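Local coordinates for precorrin-3 methylase (Rhodobacter capsulatus, PDB 3NUT), which probably transfers a methyl group from S-adenosyl-L-methionine to a precorrin intermediate during the biosynthesis of adenosylcobalamin (vitamin B12), at residues 129-135 with 241-247; 156-161 with 186-191. One frame throughout, in Å; residues are numbered along the deposited sequence.

Both contacts belong to the C-terminal half of this tetrapyrrole methylase and both reach the second subunit of the dimer. In contact 1, residues 129-135, which follow helix 121-129, pair with 241-247 at the C-terminal end of the model. Contact 2 joins the ends of helices 149-161 and 179-190 and lies, in sequence, inside the long excursion that contact 1 closes. Their centres lie about 20 Å apart, and about 10 Å separates their nearest atoms. The mixed sheet containing strands 137-141, 165-169 and 227-231 connects them: contact 1 touches strand 227-231, contact 2 strands 137-141 and 165-169. Neither contact touches the bound S-adenosyl-L-homocysteine.

Contact 1 of 2, residues 129-135 with 241-247; sequences AGAPLGH and PWVYTPR
His135 (chi1 -82°, chi2 51°) lays one face of its imidazole over the methyl of Thr245, a CH-pi contact with Thr245 CG2 3.7 Å from the ring centroid and 11° off its normal. His135 CE1 also comes within 3.3 Å of Thr245 O. Earlier in each segment the backbones run parallel, joined by two hydrogen bonds that flank Gly130: Val243 N to Ala129 O at 3.0 Å and Ala131 N to Val243 O at 2.8 Å. Val243, extended at phi/psi -129/134, thus uses both its N and O, the pattern of a parallel bridge. Gly130, the first residue beyond helix 121-129, leaves helical geometry with positive phi (phi/psi 117/-104). A CB there would clash with Val243 O and with the carbonyl of Ala129, so glycine is required. It also lets the indole of Trp242 (chi1 -56°, chi2 107°) come close, with Trp242 CE3 3.5 Å from Gly130 CA and 3.3 Å from Ala129 O. Ala131 then opens a type I turn to Gly134, with Gly134 N bonded to Ala131 O at 3.3 Å, and the turn carries the chain on to His135. Apolar contacts add Pro132 CB to Val243 CG1 at 4.0 Å and Ala131 CB to Tyr244 CB at 4.2 Å. Thr245 OG1 is held by Thr236. In the second subunit, Phe99 meets the Trp242 ring and Ala95 packs on Ala131. Strand 242-244 is the middle of a small mixed sheet, parallel to 130-131 and antiparallel to 237-239, while Pro132 packs against helix 121-129 and strand 227-231.

Contact 2 of 2, residues 156-161 with 186-191; sequences LRHAAR and ILREEC
Glu190 and Arg157 bury the most surface here and, with Arg161 and Glu189, form a salt-bridge network between the C-terminal ends of two helices. The axes of the short helical segments 156-161 and 186-190 approach to 9.8 Å and cross at -35°, running broadly the same way. Ala160 and Glu190 have the nearest CA atoms, 6.1 Å apart. Glu190 (chi1 -65°, chi2 -91°) is shared: its OE2 accepts Arg157 NH1 at 2.8 Å and Arg161 NH2 at 2.9 Å, while its OE1 takes Arg161 NE at 3.0 Å. Arg157, extended through chi2 and chi3, reaches Glu189 OE1 with NH2 at 2.5 Å, and Ile186 CG2 lies over one face of its guanidinium. Ile186 CG2 also meets Leu156 CB at 4.2 Å. Beneath the charges, Ala160 CB packs on Glu190 CB at 3.6 Å. Leu156 and Leu187 both touch Phe168, so the helices lie side by side on the mixed sheet of an alpha/beta domain; helix 149-161 is the crossover of a beta-alpha-beta unit between parallel strands 137-141 and 165-169, and helix 179-190 follows it.

Contact 1 of 2, residues 129-135 with 241-247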
loop_
_atom_site.group_PDB
_atom_site.type_symbol
_atom_site.label_atom_id
_atom_site.label_comp_id
_atom_site.label_asym_id
_atom_site.label_seq_id
_atom_site.Cartn_x
_atom_site.Cartn_y
_atom_site.Cartn_z
ATOM N N ALA A 129 7.968 8.468 8.542
ATOM C CA ALA A 129 7.572 8.601 9.935
ATOM C C ALA A 129 8.073 7.468 10.854
ATOM O O ALA A 129 8.091 7.621 12.083
ATOM C CB ALA A 129 6.073 8.675 10.008
ATOM N N GLY A 130 8.465 6.339 10.257
ATOM C CA GLY A 130 8.748 5.114 10.993
ATOM C C GLY A 130 7.813 3.972 10.637
ATOM O O GLY A 130 7.928 3.362 9.581
ATOM N N ALA A 131 6.866 3.675 11.513
ATOM C CA ALA A 131 5.978 2.556 11.269
ATOM C C ALA A 131 4.529 2.765 11.772
ATOM O O ALA A 131 3.978 1.919 12.477
ATOM C CB ALA A 131 6.600 1.290 11.863
ATOM N N PRO A 132 3.895 3.888 11.389
ATOM C CA PRO A 132 2.532 4.176 11.858
ATOM C C PRO A 132 1.409 3.261 11.335
ATOM O O PRO A 132 0.337 3.196 11.948
ATOM C CB PRO A 132 2.300 5.604 11.383
ATOM C CG PRO A 132 3.265 5.794 10.269
ATOM C CD PRO A 132 4.454 5.001 10.610
ATOM N N LEU A 133 1.649 2.562 10.227
ATOM C CA LEU A 133 0.639 1.680 9.665
ATOM C C LEU A 133 1.082 0.234 9.814
ATOM O O LEU A 133 0.679 -0.658 9.043
ATOM C CB LEU A 133 0.376 2.024 8.184
ATOM C CG LEU A 133 -0.097 3.438 7.880
ATOM C CD1 LEU A 133 0.286 3.823 6.462
ATOM C CD2 LEU A 133 -1.595 3.624 8.112
ATOM N N GLY A 134 1.916 0.004 10.821
ATOM C CA GLY A 134 2.413 -1.335 11.130
ATOM C C GLY A 134 1.337 -2.353 11.480
ATOM O O GLY A 134 1.536 -3.557 11.298
ATOM N N HIS A 135 0.213 -1.879 12.008
ATOM C CA HIS A 135 -0.903 -2.755 12.337
ATOM C C HIS A 135 -2.015 -2.566 11.314
ATOM O O HIS A 135 -1.880 -1.741 10.417
ATOM C CB HIS A 135 -1.430 -2.434 13.738
ATOM C CG HIS A 135 -0.641 -3.068 14.842
ATOM N ND1 HIS A 135 0.734 -2.961 14.935
ATOM C CD2 HIS A 135 -1.039 -3.798 15.915
ATOM C CE1 HIS A 135 1.149 -3.609 16.010
ATOM N NE2 HIS A 135 0.094 -4.120 16.624
ATOM N N PRO A 241 11.701 11.035 17.431
ATOM C CA PRO A 241 11.043 11.549 16.228
ATOM C C PRO A 241 10.094 10.535 15.559
ATOM O O PRO A 241 9.287 10.938 14.702
ATOM C CB PRO A 241 12.216 11.856 15.293
ATOM C CG PRO A 241 13.299 10.933 15.742
ATOM C CD PRO A 241 13.139 10.799 17.224
ATOM N N TRP A 242 10.186 9.255 15.950
ATOM C CA TRP A 242 9.495 8.160 15.252
ATOM C C TRP A 242 8.087 7.837 15.768
ATOM O O TRP A 242 7.752 8.119 16.914
ATOM C CB TRP A 242 10.327 6.885 15.277
ATOM C CG TRP A 242 11.693 7.034 14.726
ATOM C CD1 TRP A 242 12.864 7.050 15.434
ATOM C CD2 TRP A 242 12.052 7.189 13.355
ATOM N NE1 TRP A 242 13.932 7.194 14.580
ATOM C CE2 TRP A 242 13.461 7.286 13.299
ATOM C CE3 TRP A 242 11.323 7.235 12.161
ATOM C CZ2 TRP A 242 14.152 7.445 12.091
ATOM C CZ3 TRP A 242 12.004 7.409 10.970
ATOM C CH2 TRP A 242 13.400 7.508 10.940
ATOM N N VAL A 243 7.266 7.240 14.912
ATOM C CA VAL A 243 5.929 6.820 15.312
ATOM C C VAL A 243 5.741 5.374 14.925
ATOM O O VAL A 243 6.104 4.970 13.827
ATOM C CB VAL A 243 4.836 7.726 14.697
ATOM C CG1 VAL A 243 3.429 7.143 14.889
ATOM C CG2 VAL A 243 4.921 9.136 15.277
ATOM N N TYR A 244 5.200 4.592 15.854
ATOM C CA TYR A 244 4.972 3.169 15.638
ATOM C C TYR A 244 3.826 2.645 16.499
ATOM O O TYR A 244 3.387 3.321 17.416
ATOM C CB TYR A 244 6.250 2.391 15.938
ATOM C CG TYR A 244 6.517 2.134 17.404
ATOM C CD1 TYR A 244 6.347 0.861 17.941
ATOM C CD2 TYR A 244 6.963 3.157 18.253
ATOM C CE1 TYR A 244 6.612 0.600 19.289
ATOM C CE2 TYR A 244 7.218 2.911 19.605
ATOM C CZ TYR A 244 7.041 1.628 20.112
ATOM O OH TYR A 244 7.287 1.365 21.449
ATOM N N THR A 245 3.349 1.443 16.189
ATOM C CA THR A 245 2.343 0.756 17.005
ATOM C C THR A 245 2.929 -0.533 17.588
ATOM O O THR A 245 3.451 -1.360 16.834
ATOM C CB THR A 245 1.096 0.392 16.178
ATOM O OG1 THR A 245 0.630 1.543 15.465
ATOM C CG2 THR A 245 -0.023 -0.141 17.089
ATOM N N PRO A 246 2.846 -0.705 18.929
ATOM C CA PRO A 246 3.343 -1.907 19.584
ATOM C C PRO A 246 2.370 -3.058 19.363
ATOM O O PRO A 246 1.247 -2.818 18.902
ATOM C CB PRO A 246 3.388 -1.516 21.071
ATOM C CG PRO A 246 3.171 -0.035 21.112
ATOM C CD PRO A 246 2.327 0.256 19.917
ATOM N N ARG A 247 2.801 -4.288 19.672
ATOM C CA ARG A 247 1.974 -5.486 19.453
ATOM C C ARG A 247 1.628 -6.201 20.749
ATOM O O ARG A 247 0.509 -6.065 21.245
ATOM C CB ARG A 247 2.592 -6.451 18.417
ATOM C CG ARG A 247 4.143 -6.464 18.303
ATOM C CD ARG A 247 4.810 -7.455 19.275
ATOM N NE ARG A 247 6.133 -7.891 18.806
ATOM C CZ ARG A 247 6.796 -8.968 19.242
ATOM N NH1 ARG A 247 6.280 -9.762 20.179
ATOM N NH2 ARG A 247 7.991 -9.261 18.733
#

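Contact 2 of 2, residues 156-161 with 186-191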
loop_
_atom_site.group_PDB
_atom_site.type_symbol
_atom_site.label_atom_id
_atom_site.label_comp_id
_atom_site.label_asym_id
_atom_site.label_seq_id
_atom_site.Cartn_x
_atom_site.Cartn_y
_atom_site.Cartn_z
ATOM N N LEU A 156 -15.621 6.510 8.155
ATOM C CA LEU A 156 -14.832 7.051 9.263
ATOM C C LEU A 156 -15.148 6.368 10.578
ATOM O O LEU A 156 -14.261 5.837 11.213
ATOM C CB LEU A 156 -15.031 8.550 9.420
ATOM C CG LEU A 156 -14.158 9.567 8.691
ATOM C CD1 LEU A 156 -12.788 9.003 8.255
ATOM C CD2 LEU A 156 -14.915 10.120 7.534
ATOM N N ARG A 157 -16.423 6.351 10.961
ATOM C CA ARG A 157 -16.838 5.785 12.263
ATOM C C ARG A 157 -16.522 4.303 12.431
ATOM O O ARG A 157 -16.133 3.874 13.526
ATOM C CB ARG A 157 -18.323 6.062 12.564
ATOM C CG ARG A 157 -18.672 7.549 12.569
ATOM C CD ARG A 157 -20.104 7.790 13.044
ATOM N NE ARG A 157 -20.374 9.218 13.124
ATOM C CZ ARG A 157 -20.068 9.976 14.168
ATOM N NH1 ARG A 157 -19.501 9.430 15.232
ATOM N NH2 ARG A 157 -20.329 11.277 14.146
ATOM N N HIS A 158 -16.665 3.523 11.363
ATOM C CA HIS A 158 -16.290 2.120 11.448
ATOM C C HIS A 158 -14.777 1.835 11.544
ATOM O O HIS A 158 -14.361 0.835 12.141
ATOM C CB HIS A 158 -16.928 1.344 10.321
ATOM C CG HIS A 158 -18.381 1.107 10.540
ATOM N ND1 HIS A 158 -18.850 0.137 11.397
ATOM C CD2 HIS A 158 -19.470 1.740 10.049
ATOM C CE1 HIS A 158 -20.169 0.170 11.413
ATOM N NE2 HIS A 158 -20.571 1.132 10.600
ATOM N N ALA A 159 -13.962 2.713 10.976
ATOM C CA ALA A 159 -12.517 2.554 11.042
ATOM C C ALA A 159 -12.111 2.926 12.471
ATOM O O ALA A 159 -11.310 2.246 13.105
ATOM C CB ALA A 159 -11.829 3.460 10.009
ATOM N N ALA A 160 -12.721 3.993 12.971
ATOM C CA ALA A 160 -12.577 4.396 14.352
ATOM C C ALA A 160 -12.929 3.263 15.303
ATOM O O ALA A 160 -12.161 2.978 16.223
ATOM C CB ALA A 160 -13.421 5.639 14.646
ATOM N N ARG A 161 -14.063 2.602 15.072
ATOM C CA ARG A 161 -14.586 1.635 16.044
ATOM C C ARG A 161 -13.862 0.301 16.007
ATOM O O ARG A 161 -13.720 -0.354 17.036
ATOM C CB ARG A 161 -16.112 1.448 15.911
ATOM C CG ARG A 161 -16.942 2.656 16.367
ATOM C CD ARG A 161 -18.424 2.515 15.999
ATOM N NE ARG A 161 -19.131 3.802 16.037
ATOM C CZ ARG A 161 -20.397 3.984 15.649
ATOM N NH1 ARG A 161 -21.105 2.968 15.182
ATOM N NH2 ARG A 161 -20.951 5.186 15.702
ATOM N N ILE A 186 -15.702 14.219 13.577
ATOM C CA ILE A 186 -16.029 12.800 13.698
ATOM C C ILE A 186 -14.937 12.075 14.498
ATOM O O ILE A 186 -15.225 11.219 15.335
ATOM C CB ILE A 186 -16.169 12.094 12.326
ATOM C CG1 ILE A 186 -16.893 12.969 11.290
ATOM C CG2 ILE A 186 -16.828 10.714 12.497
ATOM C CD1 ILE A 186 -18.380 12.783 11.212
ATOM N N LEU A 187 -13.681 12.423 14.236
ATOM C CA LEU A 187 -12.563 11.732 14.863
ATOM C C LEU A 187 -12.500 12.014 16.354
ATOM O O LEU A 187 -12.388 11.084 17.166
ATOM C CB LEU A 187 -11.239 12.082 14.179
ATOM C CG LEU A 187 -10.816 11.290 12.938
ATOM C CD1 LEU A 187 -9.401 11.708 12.553
ATOM C CD2 LEU A 187 -10.889 9.776 13.175
ATOM N N ARG A 188 -12.569 13.293 16.716
ATOM C CA ARG A 188 -12.781 13.662 18.113
ATOM C C ARG A 188 -14.003 12.927 18.702
ATOM O O ARG A 188 -13.932 12.433 19.826
ATOM C CB ARG A 188 -12.890 15.171 18.280
ATOM C CG ARG A 188 -11.584 15.883 17.980
ATOM C CD ARG A 188 -11.701 17.381 18.160
ATOM N NE ARG A 188 -12.829 17.960 17.417
ATOM C CZ ARG A 188 -12.720 18.881 16.462
ATOM N NH1 ARG A 188 -11.531 19.355 16.100
ATOM N NH2 ARG A 188 -13.814 19.328 15.869
ATOM N N GLU A 189 -15.089 12.794 17.932
ATOM C CA GLU A 189 -16.273 12.090 18.428
ATOM C C GLU A 189 -15.979 10.659 18.814
ATOM O O GLU A 189 -16.389 10.219 19.879
ATOM C CB GLU A 189 -17.447 12.174 17.454
ATOM C CG GLU A 189 -18.160 13.523 17.520
ATOM C CD GLU A 189 -19.452 13.586 16.715
ATOM O OE1 GLU A 189 -19.986 12.526 16.339
ATOM O OE2 GLU A 189 -19.942 14.709 16.472
ATOM N N GLU A 190 -15.233 9.944 17.978
ATOM C CA GLU A 190 -15.095 8.486 18.126
ATOM C C GLU A 190 -13.791 7.990 18.769
ATOM O O GLU A 190 -13.653 6.799 19.047
ATOM C CB GLU A 190 -15.299 7.810 16.768
ATOM C CG GLU A 190 -16.694 7.951 16.201
ATOM C CD GLU A 190 -17.611 6.816 16.595
ATOM O OE1 GLU A 190 -17.119 5.768 17.068
ATOM O OE2 GLU A 190 -18.836 6.959 16.414
ATOM N N CYS A 191 -12.850 8.899 19.017
ATOM C CA CYS A 191 -11.512 8.525 19.475
ATOM C C CYS A 191 -11.069 9.283 20.717
ATOM O O CYS A 191 -11.547 10.384 20.991
ATOM C CB CYS A 191 -10.484 8.787 18.361
ATOM S SG CYS A 191 -10.766 7.912 16.790
#